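Local coordinates for Asp/Glu-specific dipeptidyl-peptidase (Flavobacterium psychrophilum, PDB 5JXF), which removes dipeptides from the N-terminus of oligopeptides as a serine-type peptidase, with strict specificity for an acidic residue at the P1 position, at residues Ile310-Ala315 with Asn409-Lys414; Asp321-Lys326 with Asn459-Glu464; Met59-Asp64 with Ser72-Ala77; Asp272-Asp277 with Asn672-Asn677. All blocks are in the same frame, centred on the assembly; numbering follows the deposited sequence.

Interaction 1. Residues Ile310-Ala315 with Asn409-Lys414; sequences IEIREA and NEVVVK
Arg313 grips the carboxylate of Glu410 side-on, using NE and NH2. Arg313 NH2 gives the straighter bond, 3.2 Å to Glu410 OE2. That oxygen lies in the guanidinium plane and is met on its syn lone pair. Arg313 NE donates to Glu410 OE1 at 3.1 Å, but OE1 is tilted out of the guanidinium plane. A third bond, from Arg313 NE to Glu410 OE2, is weak at 3.4 Å. The two flat groups are twisted 40° against each other, consistent with one oxygen lying in the guanidinium plane and the other tilted from it. The Arg313 chain runs extended from CG to NE. Glu410 instead folds at chi2 (-72°). This bend brings its carboxylate up to NE and NH2, and the two side chains cross at about a right angle.

Beside the salt bridge lies an apolar patch. Ile312 CD1 meets Glu410 CB at 3.7 Å, and Ile312 CG2 meets Val411 CG2 at 3.9 Å. The Ile312 and Val411 side chains also cross at about a right angle. The aliphatic stem of Glu410 thus belongs to the apolar patch, while its end belongs to the ion pair.

The contact joins helix 295-325 to helix 386-415. The short segments approach to 10.2 Å between axes, at 45°. Arg313 NH1 donates to Val341 O of helix 328-357, so the guanidinium links three helices. The four touching residues are buried. Lys414 NZ lies 5.3 Å from Arg313 NH2, and this second positive group probably favours a charged Glu410. The two-nitrogen grip, with NH1 held by Val341 O, restrains the guanidinium's rotation, and the carboxylate probably offsets its charge.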
loop_
_atom_site.group_PDB
_atom_site.type_symbol
_atom_site.label_atom_id
_atom_site.label_comp_id
_atom_site.label_asym_id
_atom_site.label_seq_id
_atom_site.Cartn_x
_atom_site.Cartn_y
_atom_site.Cartn_z
ATOM N N ILE A 310 -13.580 17.851 -1.552
ATOM C CA ILE A 310 -12.313 17.163 -1.742
ATOM C C ILE A 310 -11.389 17.932 -2.703
ATOM O O ILE A 310 -10.234 18.235 -2.369
ATOM C CB ILE A 310 -12.545 15.734 -2.264
ATOM C CG1 ILE A 310 -13.076 14.860 -1.122
ATOM C CG2 ILE A 310 -11.257 15.154 -2.833
ATOM C CD1 ILE A 310 -13.711 13.566 -1.585
ATOM N N GLU A 311 -11.906 18.268 -3.876
ATOM C CA GLU A 311 -11.122 19.005 -4.871
ATOM C C GLU A 311 -10.645 20.351 -4.332
ATOM O O GLU A 311 -9.504 20.754 -4.566
ATOM C CB GLU A 311 -11.937 19.217 -6.154
ATOM C CG GLU A 311 -11.343 18.537 -7.370
ATOM C CD GLU A 311 -12.058 18.911 -8.664
ATOM O OE1 GLU A 311 -11.789 20.006 -9.204
ATOM O OE2 GLU A 311 -12.887 18.109 -9.148
ATOM N N ILE A 312 -11.514 21.038 -3.593
ATOM C CA ILE A 312 -11.150 22.336 -3.033
ATOM C C ILE A 312 -10.033 22.221 -2.003
ATOM O O ILE A 312 -9.058 22.960 -2.078
ATOM C CB ILE A 312 -12.349 23.039 -2.386
ATOM C CG1 ILE A 312 -13.408 23.345 -3.436
ATOM C CG2 ILE A 312 -11.911 24.337 -1.708
ATOM C CD1 ILE A 312 -14.620 24.011 -2.836
ATOM N N ARG A 313 -10.162 21.305 -1.047
ATOM C CA ARG A 313 -9.138 21.149 -0.009
ATOM C C ARG A 313 -7.803 20.643 -0.578
ATOM O O ARG A 313 -6.730 21.015 -0.102
ATOM C CB ARG A 313 -9.625 20.202 1.096
ATOM C CG ARG A 313 -10.715 20.820 1.979
ATOM C CD ARG A 313 -11.118 19.942 3.156
ATOM N NE ARG A 313 -12.145 20.604 3.963
ATOM C CZ ARG A 313 -12.164 20.624 5.293
ATOM N NH1 ARG A 313 -11.208 20.002 5.982
ATOM N NH2 ARG A 313 -13.146 21.255 5.939
ATOM N N GLU A 314 -7.872 19.799 -1.599
ATOM C CA GLU A 314 -6.650 19.255 -2.194
ATOM C C GLU A 314 -5.765 20.368 -2.762
ATOM O O GLU A 314 -4.555 20.387 -2.546
ATOM C CB GLU A 314 -6.988 18.237 -3.290
ATOM C CG GLU A 314 -5.780 17.494 -3.840
ATOM C CD GLU A 314 -5.018 18.311 -4.867
ATOM O OE1 GLU A 314 -5.657 19.131 -5.568
ATOM O OE2 GLU A 314 -3.780 18.151 -4.950
ATOM N N ALA A 315 -6.377 21.289 -3.496
ATOM C CA ALA A 315 -5.641 22.411 -4.058
ATOM C C ALA A 315 -5.038 23.269 -2.937
ATOM O O ALA A 315 -3.867 23.639 -3.005
ATOM C CB ALA A 315 -6.542 23.233 -4.951
ATOM N N ASN A 409 -18.582 28.203 1.556
ATOM C CA ASN A 409 -17.956 27.890 2.841
ATOM C C ASN A 409 -16.482 27.468 2.727
ATOM O O ASN A 409 -15.652 27.871 3.547
ATOM C CB ASN A 409 -18.707 26.767 3.562
ATOM C CG ASN A 409 -20.127 27.122 3.882
ATOM O OD1 ASN A 409 -20.460 28.288 4.099
ATOM N ND2 ASN A 409 -20.982 26.108 3.934
ATOM N N GLU A 410 -16.160 26.642 1.731
ATOM C CA GLU A 410 -14.812 26.080 1.665
ATOM C C GLU A 410 -13.819 27.122 1.184
ATOM O O GLU A 410 -12.676 27.149 1.632
ATOM C CB GLU A 410 -14.765 24.839 0.763
ATOM C CG GLU A 410 -15.306 23.570 1.426
ATOM C CD GLU A 410 -14.385 23.001 2.510
ATOM O OE1 GLU A 410 -13.144 23.034 2.345
ATOM O OE2 GLU A 410 -14.904 22.513 3.537
ATOM N N VAL A 411 -14.263 28.001 0.298
ATOM C CA VAL A 411 -13.333 28.901 -0.365
ATOM C C VAL A 411 -13.230 30.243 0.349
ATOM O O VAL A 411 -12.138 30.789 0.510
ATOM C CB VAL A 411 -13.727 29.114 -1.836
ATOM C CG1 VAL A 411 -12.945 30.266 -2.444
ATOM C CG2 VAL A 411 -13.500 27.824 -2.628
ATOM N N VAL A 412 -14.361 30.762 0.803
ATOM C CA VAL A 412 -14.374 32.070 1.445
ATOM C C VAL A 412 -14.244 31.972 2.970
ATOM O O VAL A 412 -13.495 32.736 3.583
ATOM C CB VAL A 412 -15.653 32.839 1.077
ATOM C CG1 VAL A 412 -15.708 34.171 1.804
ATOM C CG2 VAL A 412 -15.718 33.038 -0.427
ATOM N N VAL A 413 -14.946 31.018 3.575
ATOM C CA VAL A 413 -14.993 30.908 5.032
ATOM C C VAL A 413 -13.804 30.157 5.663
ATOM O O VAL A 413 -13.298 30.553 6.720
ATOM C CB VAL A 413 -16.297 30.212 5.476
ATOM C CG1 VAL A 413 -16.355 30.077 6.994
ATOM C CG2 VAL A 413 -17.504 30.973 4.954
ATOM N N LYS A 414 -13.351 29.084 5.023
ATOM C CA LYS A 414 -12.416 28.178 5.684
ATOM C C LYS A 414 -10.981 28.161 5.124
ATOM O O LYS A 414 -10.032 28.263 5.897
ATOM C CB LYS A 414 -13.008 26.762 5.677
ATOM C CG LYS A 414 -14.457 26.752 6.170
ATOM C CD LYS A 414 -14.918 25.424 6.775
ATOM C CE LYS A 414 -16.294 25.615 7.443
ATOM N NZ LYS A 414 -17.109 24.374 7.580
#

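Interaction 2. Residues Asp321-Lys326 with Asn459-Glu464; sequences DGFMRK and NSTVDE. Unlike the reference sequence in segment 459-464: Ser460 (reference Ala).
The backbone N of Val462, whose side chain packs on Phe323, donates to Asn459 OD1 at 3.1 Å. The bond is fairly straight, with an N-H...O angle of 160°. It meets the amide oxygen in the carbonyl plane, on a lone pair. Asn459 is the N-cap of helix 460-477, and this bond ties down the first turn. Thr461 and Val462, which make the contact, lie in this capped turn.

The Phe323 ring reaches across from the last turns of helix 295-325. Val462 CG2 sits over one face of it, offset toward the rim. It is 4.1 Å from the ring centroid and 24° off the ring normal, a CH-pi contact. Its closest ring atom is Phe323 CG, 3.8 Å from Val462 CG2, on the side of the ring nearest the backbone. The two side chains lie alongside, running opposite ways. Val462 has CG1 anti to its backbone N (chi1 178°), which leaves CG2 as the branch that meets the ring. Thr461 uses its methyl group: CG2 comes obliquely to Phe323 CE2, at 3.7 Å. The further part of the ring thus meets Thr461, while its root meets Val462.

No hydrogen bond crosses between the segments; apolar packing alone joins them. Val462 also touches Tyr334 of helix 328-357, and Met324 packs on the same tyrosine. The pattern is that of helix packing in the alpha-helical domain of S46 peptidases, here with one aromatic ring laid against a capped helix start.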
loop_
_atom_site.group_PDB
_atom_site.type_symbol
_atom_site.label_atom_id
_atom_site.label_comp_id
_atom_site.label_asym_id
_atom_site.label_seq_id
_atom_site.Cartn_x
_atom_site.Cartn_y
_atom_site.Cartn_z
ATOM N N ASP A 321 1.424 22.592 1.796
ATOM C CA ASP A 321 2.478 21.593 1.961
ATOM C C ASP A 321 3.826 22.090 1.414
ATOM O O ASP A 321 4.861 21.967 2.076
ATOM C CB ASP A 321 2.079 20.282 1.275
ATOM C CG ASP A 321 2.838 19.073 1.819
ATOM O OD1 ASP A 321 3.189 19.063 3.025
ATOM O OD2 ASP A 321 3.085 18.130 1.030
ATOM N N GLY A 322 3.799 22.675 0.220
ATOM C CA GLY A 322 5.000 23.201 -0.408
ATOM C C GLY A 322 5.767 24.167 0.480
ATOM O O GLY A 322 6.958 23.985 0.727
ATOM N N PHE A 323 5.081 25.193 0.972
ATOM C CA PHE A 323 5.723 26.205 1.807
ATOM C C PHE A 323 6.210 25.659 3.148
ATOM O O PHE A 323 7.197 26.151 3.701
ATOM C CB PHE A 323 4.772 27.374 2.059
ATOM C CG PHE A 323 4.594 28.282 0.878
ATOM C CD1 PHE A 323 3.577 28.064 -0.034
ATOM C CD2 PHE A 323 5.446 29.357 0.685
ATOM C CE1 PHE A 323 3.411 28.904 -1.114
ATOM C CE2 PHE A 323 5.287 30.199 -0.393
ATOM C CZ PHE A 323 4.270 29.972 -1.296
ATOM N N MET A 324 5.518 24.653 3.672
ATOM C CA MET A 324 5.847 24.109 4.986
ATOM C C MET A 324 7.025 23.122 4.945
ATOM O O MET A 324 7.750 22.982 5.926
ATOM C CB MET A 324 4.626 23.428 5.595
ATOM C CG MET A 324 3.444 24.359 5.796
ATOM S SD MET A 324 1.923 23.442 6.096
ATOM C CE MET A 324 2.280 22.730 7.687
ATOM N N ARG A 325 7.208 22.429 3.826
ATOM C CA ARG A 325 8.349 21.517 3.699
ATOM C C ARG A 325 9.636 22.298 3.429
ATOM O O ARG A 325 10.735 21.757 3.525
ATOM C CB ARG A 325 8.107 20.486 2.590
ATOM C CG ARG A 325 6.907 19.579 2.831
ATOM C CD ARG A 325 6.563 18.744 1.598
ATOM N NE ARG A 325 7.256 17.463 1.585
ATOM C CZ ARG A 325 6.673 16.293 1.830
ATOM N NH1 ARG A 325 5.378 16.239 2.088
ATOM N NH2 ARG A 325 7.385 15.172 1.798
ATOM N N LYS A 326 9.491 23.578 3.101
ATOM C CA LYS A 326 10.632 24.415 2.732
ATOM C C LYS A 326 10.974 25.488 3.774
ATOM O O LYS A 326 11.919 26.257 3.586
ATOM C CB LYS A 326 10.369 25.088 1.381
ATOM C CG LYS A 326 10.163 24.115 0.229
ATOM C CD LYS A 326 9.943 24.852 -1.089
ATOM C CE LYS A 326 9.303 23.949 -2.135
ATOM N NZ LYS A 326 9.679 22.516 -1.941
ATOM N N ASN A 459 0.349 33.834 6.962
ATOM C CA ASN A 459 1.449 34.150 6.071
ATOM C C ASN A 459 0.881 34.688 4.768
ATOM O O ASN A 459 0.235 33.951 4.021
ATOM C CB ASN A 459 2.322 32.917 5.827
ATOM C CG ASN A 459 3.636 33.255 5.141
ATOM O OD1 ASN A 459 3.698 33.379 3.918
ATOM N ND2 ASN A 459 4.694 33.409 5.932
ATOM N N SER A 460 1.093 35.978 4.521
ATOM C CA SER A 460 0.586 36.640 3.324
ATOM C C SER A 460 0.981 35.913 2.033
ATOM O O SER A 460 0.136 35.678 1.170
ATOM C CB SER A 460 1.078 38.090 3.282
ATOM O OG SER A 460 1.180 38.565 1.954
ATOM N N THR A 461 2.258 35.547 1.917
ATOM C CA THR A 461 2.759 34.831 0.741
ATOM C C THR A 461 1.987 33.533 0.488
ATOM O O THR A 461 1.535 33.284 -0.630
ATOM C CB THR A 461 4.258 34.506 0.875
ATOM O OG1 THR A 461 4.982 35.704 1.179
ATOM C CG2 THR A 461 4.792 33.904 -0.415
ATOM N N VAL A 462 1.819 32.723 1.531
ATOM C CA VAL A 462 1.066 31.476 1.422
ATOM C C VAL A 462 -0.390 31.696 0.998
ATOM O O VAL A 462 -0.876 31.075 0.053
ATOM C CB VAL A 462 1.066 30.701 2.753
ATOM C CG1 VAL A 462 0.234 29.427 2.628
ATOM C CG2 VAL A 462 2.490 30.384 3.186
ATOM N N ASP A 463 -1.079 32.591 1.699
ATOM C CA ASP A 463 -2.528 32.710 1.559
ATOM C C ASP A 463 -2.929 33.189 0.174
ATOM O O ASP A 463 -4.010 32.895 -0.320
ATOM C CB ASP A 463 -3.102 33.648 2.626
ATOM C CG ASP A 463 -4.624 33.636 2.653
ATOM O OD1 ASP A 463 -5.182 32.561 2.971
ATOM O OD2 ASP A 463 -5.258 34.685 2.367
ATOM N N GLU A 464 -2.035 33.919 -0.463
ATOM C CA GLU A 464 -2.300 34.445 -1.786
ATOM C C GLU A 464 -2.147 33.393 -2.878
ATOM O O GLU A 464 -2.890 33.393 -3.855
ATOM C CB GLU A 464 -1.376 35.631 -2.023
ATOM C CG GLU A 464 -1.472 36.312 -3.381
ATOM C CD GLU A 464 -0.639 37.588 -3.421
ATOM O OE1 GLU A 464 -0.073 37.946 -2.361
ATOM O OE2 GLU A 464 -0.529 38.196 -4.504
#

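Interaction 3. Residues Met59-Asp64 with Ser72-Ala77; sequences MKISAD and SSLKDA
Ile61 has CG1 between its backbone N and carbonyl carbon (chi1 58°), and its chain then runs extended to CD1. Leu74 has CG anti to its carbonyl carbon (chi1 -67°). These two rotamers send the side chains toward each other, tip to tip, and Ile61 CD1 meets Leu74 CD1 at 4.1 Å.

The segments belong to the beta-rich, chymotrypsin-like peptidase domain of the S46 family. They lie in a loop that runs through the short helix 63-66 to strand 80-81. Residues 73-77 form two overlapping beta turns. Asp76 N donates to Ser73 O at 3.2 Å, and Ala77 N donates to Leu74 O at 2.8 Å. The Asp76 side chain folds back over the first turn. Its OD2 accepts from Ser73 N at 3.1 Å, from the anti side and well out of the carboxylate plane. Its OD1 forms a salt bridge with Lys75 NZ, also 3.1 Å away. The lysine ammonium has further hydrogen-bond partners in the backbone oxygens of Ile141 and Val142 on strand 138-146. The turns are thereby tied to the sheet.

Leu74 also rests on Met281 and Met283 of strand 279-284, so the Ile61 methyl adds to an apolar cluster. Backbone bonds join Leu74 with Asp65 and Lys75 with Ile66. Across the segments no hydrogen bond forms. At the other end of the contact, Ser73 CB lies 4.0 Å from the backbone O of Asp64.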
loop_
_atom_site.group_PDB
_atom_site.type_symbol
_atom_site.label_atom_id
_atom_site.label_comp_id
_atom_site.label_asym_id
_atom_site.label_seq_id
_atom_site.Cartn_x
_atom_site.Cartn_y
_atom_site.Cartn_z
ATOM N N MET A 59 -17.140 -8.460 29.933
ATOM C CA MET A 59 -17.082 -7.392 30.913
ATOM C C MET A 59 -17.404 -7.990 32.286
ATOM O O MET A 59 -18.317 -8.812 32.429
ATOM C CB MET A 59 -18.053 -6.248 30.553
ATOM C CG MET A 59 -17.915 -5.010 31.452
ATOM S SD MET A 59 -19.031 -3.662 30.990
ATOM C CE MET A 59 -20.586 -4.403 31.474
ATOM N N LYS A 60 -16.633 -7.581 33.286
ATOM C CA LYS A 60 -16.764 -8.112 34.630
ATOM C C LYS A 60 -17.457 -7.092 35.529
ATOM O O LYS A 60 -18.213 -7.471 36.415
ATOM C CB LYS A 60 -15.394 -8.496 35.189
ATOM C CG LYS A 60 -14.739 -9.681 34.430
ATOM C CD LYS A 60 -15.699 -10.855 34.347
ATOM C CE LYS A 60 -15.069 -12.062 33.646
ATOM N NZ LYS A 60 -16.109 -13.029 33.193
ATOM N N ILE A 61 -17.213 -5.808 35.280
ATOM C CA ILE A 61 -17.919 -4.736 35.989
ATOM C C ILE A 61 -19.341 -4.565 35.482
ATOM O O ILE A 61 -19.773 -5.246 34.546
ATOM C CB ILE A 61 -17.214 -3.370 35.862
ATOM C CG1 ILE A 61 -17.076 -2.976 34.390
ATOM C CG2 ILE A 61 -15.882 -3.356 36.606
ATOM C CD1 ILE A 61 -16.618 -1.544 34.181
ATOM N N SER A 62 -20.061 -3.628 36.090
ATOM C CA SER A 62 -21.492 -3.483 35.829
ATOM C C SER A 62 -21.871 -2.086 35.351
ATOM O O SER A 62 -21.057 -1.164 35.399
ATOM C CB SER A 62 -22.292 -3.821 37.088
ATOM O OG SER A 62 -22.332 -5.218 37.280
ATOM N N ALA A 63 -23.111 -1.950 34.894
ATOM C CA ALA A 63 -23.649 -0.657 34.477
ATOM C C ALA A 63 -23.444 0.421 35.556
ATOM O O ALA A 63 -23.016 1.539 35.255
ATOM C CB ALA A 63 -25.114 -0.794 34.134
ATOM N N ASP A 64 -23.704 0.075 36.807
ATOM C CA ASP A 64 -23.574 1.052 37.890
ATOM C C ASP A 64 -22.132 1.495 38.135
ATOM O O ASP A 64 -21.910 2.561 38.708
ATOM C CB ASP A 64 -24.166 0.506 39.193
ATOM C CG ASP A 64 -25.609 0.939 39.407
ATOM O OD1 ASP A 64 -25.845 2.135 39.698
ATOM O OD2 ASP A 64 -26.509 0.079 39.277
ATOM N N SER A 72 -19.253 7.360 42.971
ATOM C CA SER A 72 -18.332 7.596 41.846
ATOM C C SER A 72 -18.506 6.511 40.800
ATOM O O SER A 72 -18.977 5.422 41.111
ATOM C CB SER A 72 -16.883 7.630 42.316
ATOM O OG SER A 72 -16.488 6.346 42.767
ATOM N N SER A 73 -18.146 6.820 39.558
ATOM C CA SER A 73 -18.213 5.851 38.458
ATOM C C SER A 73 -17.236 6.232 37.346
ATOM O O SER A 73 -16.538 7.244 37.465
ATOM C CB SER A 73 -19.624 5.771 37.895
ATOM O OG SER A 73 -19.984 7.008 37.311
ATOM N N LEU A 74 -17.206 5.447 36.265
ATOM C CA LEU A 74 -16.265 5.711 35.166
ATOM C C LEU A 74 -16.444 7.102 34.585
ATOM O O LEU A 74 -15.465 7.745 34.227
ATOM C CB LEU A 74 -16.407 4.668 34.041
ATOM C CG LEU A 74 -15.972 3.255 34.435
ATOM C CD1 LEU A 74 -15.760 2.363 33.201
ATOM C CD2 LEU A 74 -14.714 3.307 35.267
ATOM N N LYS A 75 -17.692 7.578 34.524
ATOM C CA LYS A 75 -17.983 8.855 33.864
ATOM C C LYS A 75 -17.217 10.009 34.508
ATOM O O LYS A 75 -16.854 10.971 33.829
ATOM C CB LYS A 75 -19.493 9.157 33.871
ATOM C CG LYS A 75 -20.040 9.661 35.197
ATOM C CD LYS A 75 -21.310 10.470 34.993
ATOM C CE LYS A 75 -21.968 10.813 36.320
ATOM N NZ LYS A 75 -21.241 11.884 37.053
ATOM N N ASP A 76 -16.973 9.897 35.814
ATOM C CA ASP A 76 -16.181 10.878 36.558
ATOM C C ASP A 76 -14.725 10.965 36.124
ATOM O O ASP A 76 -14.037 11.932 36.429
ATOM C CB ASP A 76 -16.245 10.564 38.051
ATOM C CG ASP A 76 -17.659 10.737 38.612
ATOM O OD1 ASP A 76 -18.332 11.710 38.202
ATOM O OD2 ASP A 76 -18.106 9.885 39.402
ATOM N N ALA A 77 -14.259 9.957 35.398
ATOM C CA ALA A 77 -12.879 9.952 34.946
ATOM C C ALA A 77 -12.757 10.303 33.448
ATOM O O ALA A 77 -11.645 10.303 32.895
ATOM C CB ALA A 77 -12.248 8.591 35.239
#

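Interaction 4. Residues Asp272-Asp277 with Asn672-Asn677; sequences DGVQED and NLIGLN
Val274 and Ile674 each direct their CB toward the other segment, and the two side chains cross obliquely. A single branch of the valine does the touching. Val274 CG1 meets the end of the isoleucine, CD1, at 3.6 Å. The same methyl also lies 3.8 Å from Ile674 CB. It is therefore set along the flank of Ile674 and reaches both its root and its tip. The valine places CG1 anti to its carbonyl carbon (chi1 -68°), and this aims the methyl at the strand. Ile674 holds CG1 between its backbone N and carbonyl carbon (chi1 44°), and its chain extends from there to CD1.

Gly273 adds a looser contact through its backbone, with its O 4.4 Å from Ile674 CG2. Its positive phi (63°) is a value that favours glycine, and it shapes the loop just before Val274. The contact has no hydrogen bond and is buried and wholly apolar apart from that carbonyl.

A classic beta bulge sets Ile674 and Gly675 opposite the single Ala666 on strand 665-667. Val274 also touches Asp702 at the end of strand 698-702. Further along strand 673-680, Asn677 ND2 bonds to the backbone O of Asn661, a residue of the pocket holding the bound aspartate. The loop 272-277 leads from strand 269-270 into strand 279-284, which pairs with 665-667, itself next to 673-680. The loop thus packs on a strand two places over in the sheet it enters.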
loop_
_atom_site.group_PDB
_atom_site.type_symbol
_atom_site.label_atom_id
_atom_site.label_comp_id
_atom_site.label_asym_id
_atom_site.label_seq_id
_atom_site.Cartn_x
_atom_site.Cartn_y
_atom_site.Cartn_z
ATOM N N ASP A 272 -0.526 -5.189 31.663
ATOM C CA ASP A 272 -0.640 -6.577 31.240
ATOM C C ASP A 272 -1.097 -6.675 29.797
ATOM O O ASP A 272 -1.363 -7.769 29.310
ATOM C CB ASP A 272 -1.619 -7.345 32.136
ATOM C CG ASP A 272 -1.039 -7.646 33.515
ATOM O OD1 ASP A 272 0.089 -7.174 33.810
ATOM O OD2 ASP A 272 -1.716 -8.349 34.306
ATOM N N GLY A 273 -1.230 -5.521 29.145
ATOM C CA GLY A 273 -1.532 -5.454 27.726
ATOM C C GLY A 273 -2.850 -6.016 27.228
ATOM O O GLY A 273 -3.755 -6.334 28.006
ATOM N N VAL A 274 -2.946 -6.127 25.903
ATOM C CA VAL A 274 -4.152 -6.604 25.238
ATOM C C VAL A 274 -3.871 -7.784 24.322
ATOM O O VAL A 274 -2.868 -7.798 23.608
ATOM C CB VAL A 274 -4.802 -5.508 24.388
ATOM C CG1 VAL A 274 -5.397 -4.374 25.291
ATOM C CG2 VAL A 274 -3.779 -4.931 23.435
ATOM N N GLN A 275 -4.781 -8.752 24.323
ATOM C CA GLN A 275 -4.723 -9.863 23.391
ATOM C C GLN A 275 -6.036 -9.867 22.620
ATOM O O GLN A 275 -7.050 -9.367 23.114
ATOM C CB GLN A 275 -4.486 -11.195 24.129
ATOM C CG GLN A 275 -4.727 -12.443 23.273
ATOM C CD GLN A 275 -4.433 -13.745 24.005
ATOM O OE1 GLN A 275 -4.676 -13.863 25.208
ATOM N NE2 GLN A 275 -3.932 -14.742 23.270
ATOM N N GLU A 276 -5.993 -10.396 21.402
ATOM C CA GLU A 276 -7.164 -10.598 20.556
ATOM C C GLU A 276 -8.334 -11.187 21.339
ATOM O O GLU A 276 -8.138 -12.057 22.179
ATOM C CB GLU A 276 -6.786 -11.523 19.360
ATOM C CG GLU A 276 -7.933 -11.873 18.401
ATOM C CD GLU A 276 -7.441 -12.556 17.096
ATOM O OE1 GLU A 276 -6.254 -12.957 17.041
ATOM O OE2 GLU A 276 -8.235 -12.676 16.130
ATOM N N ASP A 277 -9.537 -10.702 21.037
ATOM C CA ASP A 277 -10.786 -11.061 21.715
ATOM C C ASP A 277 -10.957 -10.421 23.105
ATOM O O ASP A 277 -11.962 -10.664 23.745
ATOM C CB ASP A 277 -10.929 -12.575 21.868
ATOM C CG ASP A 277 -11.021 -13.293 20.544
ATOM O OD1 ASP A 277 -11.554 -12.708 19.576
ATOM O OD2 ASP A 277 -10.551 -14.450 20.480
ATOM N N ASN A 672 -9.919 -1.012 33.814
ATOM C CA ASN A 672 -8.560 -0.497 33.691
ATOM C C ASN A 672 -8.253 0.037 32.306
ATOM O O ASN A 672 -8.655 -0.554 31.302
ATOM C CB ASN A 672 -7.545 -1.599 34.036
ATOM C CG ASN A 672 -7.857 -2.273 35.357
ATOM O OD1 ASN A 672 -7.688 -1.681 36.423
ATOM N ND2 ASN A 672 -8.339 -3.508 35.294
ATOM N N LEU A 673 -7.516 1.143 32.258
ATOM C CA LEU A 673 -7.101 1.733 30.997
ATOM C C LEU A 673 -6.098 0.843 30.270
ATOM O O LEU A 673 -5.031 0.567 30.806
ATOM C CB LEU A 673 -6.473 3.103 31.215
ATOM C CG LEU A 673 -6.263 3.863 29.901
ATOM C CD1 LEU A 673 -7.617 4.124 29.272
ATOM C CD2 LEU A 673 -5.479 5.158 30.099
ATOM N N ILE A 674 -6.432 0.430 29.049
ATOM C CA ILE A 674 -5.534 -0.396 28.226
ATOM C C ILE A 674 -5.166 0.248 26.874
ATOM O O ILE A 674 -4.168 -0.125 26.243
ATOM C CB ILE A 674 -6.149 -1.766 27.930
ATOM C CG1 ILE A 674 -7.627 -1.613 27.554
ATOM C CG2 ILE A 674 -5.966 -2.695 29.102
ATOM C CD1 ILE A 674 -8.245 -2.875 26.947
ATOM N N GLY A 675 -5.976 1.197 26.423
ATOM C CA GLY A 675 -5.728 1.881 25.169
ATOM C C GLY A 675 -6.197 3.324 25.168
ATOM O O GLY A 675 -6.994 3.756 26.025
ATOM N N LEU A 676 -5.683 4.078 24.209
ATOM C CA LEU A 676 -6.104 5.459 23.983
ATOM C C LEU A 676 -6.576 5.627 22.544
ATOM O O LEU A 676 -5.764 5.555 21.620
ATOM C CB LEU A 676 -4.946 6.393 24.301
ATOM C CG LEU A 676 -5.011 7.858 23.909
ATOM C CD1 LEU A 676 -6.105 8.591 24.682
ATOM C CD2 LEU A 676 -3.658 8.455 24.183
ATOM N N ASN A 677 -7.886 5.813 22.349
ATOM C CA ASN A 677 -8.460 5.888 21.011
ATOM C C ASN A 677 -7.980 7.097 20.239
ATOM O O ASN A 677 -7.794 8.162 20.820
ATOM C CB ASN A 677 -9.976 5.899 21.081
ATOM C CG ASN A 677 -10.618 5.866 19.726
ATOM O OD1 ASN A 677 -10.612 4.828 19.059
ATOM N ND2 ASN A 677 -11.193 6.999 19.302
#

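In the fold
Interactions 1 and 2 share helix 295-325 and belong to the alpha-helical part of the enzyme. Their centres are 16 Å apart, and their segments alternate along the chain. Interactions 3 and 4 belong to the beta-rich part, with centres 17 Å apart. The two pairs are far from each other: interactions 1 and 3 are 43 Å apart between centres, on opposite sides of the chain's centre. Interactions 1 and 2 lie within the long span of chain that interaction 4 closes. The bound arginine lies about 9 Å from the Arg313 side chain. Strand 673-680 of interaction 4 runs on to Phe678, Asp679 and Arg680, which line the dipeptide pocket.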